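Local coordinates for peptidyl-prolyl cis-trans isomerase (Hirschia baltica, PDB 5EX2), which probably catalyses the cis-trans isomerisation of peptide bonds preceding proline, as a periplasmic folding helper of the cyclophilin family, at residues I129-D134 with K143-W148. Residues are numbered along the deposited sequence; the frame is centred on the assembly and turned at random.
With MG (magnesium ion), chain C.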
ATOM      1  N   ILE A 129      -4.818  -9.153   0.972  1.00  8.69           N
ATOM      2  CA  ILE A 129      -4.541 -10.051  -0.131  1.00  8.40           C
ATOM      3  C   ILE A 129      -5.823 -10.784  -0.479  1.00  9.02           C
ATOM      4  O   ILE A 129      -6.572 -11.160   0.416  1.00 10.69           O
ATOM      5  CB  ILE A 129      -3.445 -11.080   0.214  1.00  9.90           C
ATOM      6  CG1 ILE A 129      -2.159 -10.393   0.685  1.00 11.09           C
ATOM      7  CG2 ILE A 129      -3.179 -12.010  -0.971  1.00 10.43           C
ATOM      8  CD1 ILE A 129      -1.417  -9.659  -0.401  1.00 11.08           C
ATOM      9  N   GLU A 130      -6.099 -10.924  -1.772  1.00  7.83           N
ATOM     10  CA  GLU A 130      -7.157 -11.801  -2.260  1.00  8.74           C
ATOM     11  C   GLU A 130      -6.500 -12.859  -3.127  1.00  8.07           C
ATOM     12  O   GLU A 130      -5.500 -12.616  -3.791  1.00  8.36           O
ATOM     13  CB  GLU A 130      -8.226 -11.025  -3.045  1.00  8.00           C
ATOM     14  CG  GLU A 130      -9.379 -11.888  -3.479  1.00 10.31           C
ATOM     15  CD  GLU A 130     -10.545 -11.102  -4.018  1.00 11.62           C
ATOM     16  OE1 GLU A 130     -10.370  -9.928  -4.412  1.00 12.74           O
ATOM     17  OE2 GLU A 130     -11.641 -11.672  -4.045  1.00 15.07           O
ATOM     18  N   THR A 131      -7.057 -14.061  -3.111  1.00  8.60           N
ATOM     19  CA  THR A 131      -6.376 -15.163  -3.744  1.00  8.69           C
ATOM     20  C   THR A 131      -7.323 -16.195  -4.284  1.00  8.35           C
ATOM     21  O   THR A 131      -8.401 -16.385  -3.752  1.00  9.97           O
ATOM     22  CB  THR A 131      -5.424 -15.832  -2.744  1.00  9.19           C
ATOM     23  OG1 THR A 131      -4.595 -16.792  -3.399  1.00  9.03           O
ATOM     24  CG2 THR A 131      -6.163 -16.470  -1.567  1.00 11.26           C
ATOM     25  N   ARG A 132      -6.885 -16.844  -5.357  1.00  8.46           N
ATOM     26  CA  ARG A 132      -7.462 -18.113  -5.764  1.00  8.86           C
ATOM     27  C   ARG A 132      -7.093 -19.152  -4.706  1.00  8.91           C
ATOM     28  O   ARG A 132      -6.202 -18.941  -3.883  1.00  9.06           O
ATOM     29  CB  ARG A 132      -6.971 -18.499  -7.161  1.00  9.18           C
ATOM     30  CG  ARG A 132      -7.222 -17.428  -8.208  1.00 11.66           C
ATOM     31  CD  ARG A 132      -8.697 -17.163  -8.418  1.00 17.62           C
ATOM     32  NE  ARG A 132      -9.347 -18.274  -9.098  1.00 18.07           N
ATOM     33  CZ  ARG A 132     -10.633 -18.300  -9.431  1.00 22.06           C
ATOM     34  NH1 ARG A 132     -11.420 -17.258  -9.170  1.00 19.75           N
ATOM     35  NH2 ARG A 132     -11.127 -19.355 -10.052  1.00 19.84           N
ATOM     36  N   GLN A 133      -7.806 -20.265  -4.692  1.00  9.19           N
ATOM     37  CA  GLN A 133      -7.651 -21.212  -3.604  1.00  9.26           C
ATOM     38  C   GLN A 133      -6.289 -21.888  -3.591  1.00  9.55           C
ATOM     39  O   GLN A 133      -5.772 -22.306  -4.623  1.00 10.15           O
ATOM     40  CB  GLN A 133      -8.761 -22.262  -3.686  1.00  9.74           C
ATOM     41  CG  GLN A 133     -10.079 -21.714  -3.216  1.00 10.01           C
ATOM     42  CD  GLN A 133     -10.112 -21.414  -1.735  1.00 11.33           C
ATOM     43  OE1 GLN A 133      -9.200 -21.793  -0.981  1.00 14.03           O
ATOM     44  NE2 GLN A 133     -11.167 -20.756  -1.300  1.00 13.88           N
ATOM     45  N   ASP A 134      -5.731 -22.039  -2.393  1.00  9.42           N
ATOM     46  CA  ASP A 134      -4.397 -22.601  -2.217  1.00 10.96           C
ATOM     47  C   ASP A 134      -4.287 -24.020  -2.750  1.00 11.84           C
ATOM     48  O   ASP A 134      -3.217 -24.441  -3.182  1.00 11.52           O
ATOM     49  CB  ASP A 134      -4.025 -22.569  -0.734  1.00 13.19           C
ATOM     50  CG  ASP A 134      -4.196 -21.193  -0.142  1.00 16.72           C
ATOM     51  OD1 ASP A 134      -3.254 -20.389  -0.203  1.00 25.13           O
ATOM     52  OD2 ASP A 134      -5.296 -20.909   0.375  1.00 37.70           O
ATOM     53  N   LYS A 143       3.523 -24.564  -8.935  1.00 12.63           N
ATOM     54  CA  LYS A 143       3.101 -24.828  -7.561  1.00 13.46           C
ATOM     55  C   LYS A 143       2.725 -23.542  -6.838  1.00 12.63           C
ATOM     56  O   LYS A 143       2.895 -23.420  -5.632  1.00 13.57           O
ATOM     57  CB  LYS A 143       4.195 -25.578  -6.778  1.00 16.81           C
ATOM     58  CG  LYS A 143       4.658 -26.871  -7.441  1.00 19.07           C
ATOM     59  CD  LYS A 143       3.534 -27.894  -7.498  1.00 32.47           C
ATOM     60  CE  LYS A 143       4.055 -29.299  -7.778  1.00 48.34           C
ATOM     61  NZ  LYS A 143       2.950 -30.296  -7.900  1.00 33.56           N
ATOM     62  N   ARG A 144       2.174 -22.600  -7.594  1.00 11.01           N
ATOM     63  CA  ARG A 144       1.716 -21.339  -7.039  1.00 10.33           C
ATOM     64  C   ARG A 144       0.258 -21.117  -7.423  1.00  9.95           C
ATOM     65  O   ARG A 144      -0.345 -21.904  -8.171  1.00 11.21           O
ATOM     66  CB  ARG A 144       2.616 -20.169  -7.505  1.00 10.57           C
ATOM     67  CG  ARG A 144       4.041 -20.292  -6.942  1.00 11.79           C
ATOM     68  CD  ARG A 144       4.948 -19.160  -7.370  1.00 21.87           C
ATOM     69  NE  ARG A 144       6.290 -19.341  -6.817  1.00 20.23           N
ATOM     70  CZ  ARG A 144       6.995 -18.393  -6.207  1.00 38.11           C
ATOM     71  NH1 ARG A 144       6.517 -17.162  -6.071  1.00 33.14           N
ATOM     72  NH2 ARG A 144       8.200 -18.679  -5.737  1.00 29.33           N
ATOM     73  N   VAL A 145      -0.310 -20.055  -6.867  1.00  9.40           N
ATOM     74  CA  VAL A 145      -1.667 -19.641  -7.187  1.00  9.81           C
ATOM     75  C   VAL A 145      -1.664 -18.154  -7.428  1.00  8.87           C
ATOM     76  O   VAL A 145      -0.760 -17.445  -6.978  1.00 10.15           O
ATOM     77  CB  VAL A 145      -2.680 -19.971  -6.076  1.00  9.81           C
ATOM     78  CG1 VAL A 145      -2.727 -21.440  -5.844  1.00 11.27           C
ATOM     79  CG2 VAL A 145      -2.373 -19.202  -4.775  1.00 13.56           C
ATOM     80  N   GLU A 146      -2.689 -17.685  -8.130  1.00  9.50           N
ATOM     81  CA  GLU A 146      -2.824 -16.272  -8.406  1.00 10.75           C
ATOM     82  C   GLU A 146      -3.346 -15.521  -7.184  1.00  9.14           C
ATOM     83  O   GLU A 146      -4.344 -15.909  -6.572  1.00 10.14           O
ATOM     84  CB  GLU A 146      -3.754 -16.076  -9.597  1.00  9.83           C
ATOM     85  CG  GLU A 146      -3.854 -14.648 -10.064  1.00 11.18           C
ATOM     86  CD  GLU A 146      -4.595 -14.522 -11.355  1.00 15.48           C
ATOM     87  OE1 GLU A 146      -4.023 -14.893 -12.396  1.00 17.23           O
ATOM     88  OE2 GLU A 146      -5.732 -14.020 -11.322  1.00 17.32           O
ATOM     89  N   SER A 147      -2.657 -14.440  -6.833  1.00  9.54           N
ATOM     90  CA  SER A 147      -3.089 -13.578  -5.738  1.00  7.60           C
ATOM     91  C   SER A 147      -2.910 -12.120  -6.128  1.00  8.69           C
ATOM     92  O   SER A 147      -2.216 -11.822  -7.082  1.00  9.27           O
ATOM     93  CB  SER A 147      -2.305 -13.879  -4.472  1.00  8.61           C
ATOM     94  OG  SER A 147      -2.417 -15.262  -4.124  1.00  9.02           O
ATOM     95  N   TRP A 148      -3.553 -11.225  -5.397  1.00  8.95           N
ATOM     96  CA  TRP A 148      -3.404  -9.800  -5.672  1.00  8.57           C
ATOM     97  C   TRP A 148      -3.676  -9.006  -4.406  1.00  9.16           C
ATOM     98  O   TRP A 148      -4.230  -9.533  -3.451  1.00  8.70           O
ATOM     99  CB  TRP A 148      -4.334  -9.373  -6.820  1.00  8.97           C
ATOM    100  CG  TRP A 148      -5.788  -9.742  -6.655  1.00  9.89           C
ATOM    101  CD1 TRP A 148      -6.795  -8.919  -6.220  1.00  8.97           C
ATOM    102  CD2 TRP A 148      -6.406 -11.011  -6.954  1.00  9.91           C
ATOM    103  NE1 TRP A 148      -7.987  -9.599  -6.232  1.00 10.24           N
ATOM    104  CE2 TRP A 148      -7.773 -10.884  -6.656  1.00 10.75           C
ATOM    105  CE3 TRP A 148      -5.930 -12.239  -7.428  1.00 10.75           C
ATOM    106  CZ2 TRP A 148      -8.673 -11.934  -6.824  1.00 14.71           C
ATOM    107  CZ3 TRP A 148      -6.828 -13.290  -7.583  1.00 12.23           C
ATOM    108  CH2 TRP A 148      -8.179 -13.125  -7.283  1.00 13.75           C
TER
HETATM  109 MG    MG C 301      -8.835 -23.438   0.693  1.00 10.48          MG
HETATM  110  O   HOH W   1     -10.917 -24.237   0.014  1.00 16.11           O
HETATM  111  O   HOH W   2      -9.202 -24.500   2.694  1.00 24.66           O
HETATM  112  O   HOH W   3      -6.680 -22.480   1.385  1.00 20.77           O
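W148 takes the crowded first torsion, CG between its backbone N and carbonyl carbon (chi1 53°), and this turns the indole back toward strand 129-132, against E130. E130 sets CG anti to its backbone N (chi1 -176°) and runs out extended, so the two side chains travel side by side. Its CB sits over the five-membered ring in a CH-pi contact, 3.9 Å from the centroid, while CG touches CZ2 of the six-membered ring, 3.4 Å away. At the carboxylate end of E130, W148 NE1 reaches OE1 at 3.0 Å, a weak, bent bond with the carboxylate tilted 43° from the ring. The stronger partner of that carboxylate is R179, in a salt bridge to OE1, and Q119 holds OE2.

The backbone pairing is antiparallel: E130 and W148 form a hydrogen-bonded pair, each N donating to the other's O at 2.9 Å, and R132 N continues the pattern into E146 O. These two strands lie side by side in a five-stranded sheet, separate from the closed eight-stranded barrel of the cyclophilin fold; strands 119-124 and 98-100 flank them.

On the face away from the indole, T131 and S147 make the intervening non-hydrogen-bonded pair. S147 OG donates to T131 OG1 at 2.8 Å, and T131 OG1, anti to its own backbone N, in turn donates to R132 O, in the carbonyl plane on a lone pair, so the two hydroxyls form a short donor chain that ends on a backbone carbonyl. V145 points across at the other segment, with CG2 against T131 OG1 and CG1 3.4 Å from Q133 O. Next along the chain from R132, Q133 bends at chi2 and places OE1 2.4 Å from the magnesium ion, whose shell Q115, E135 and three waters complete.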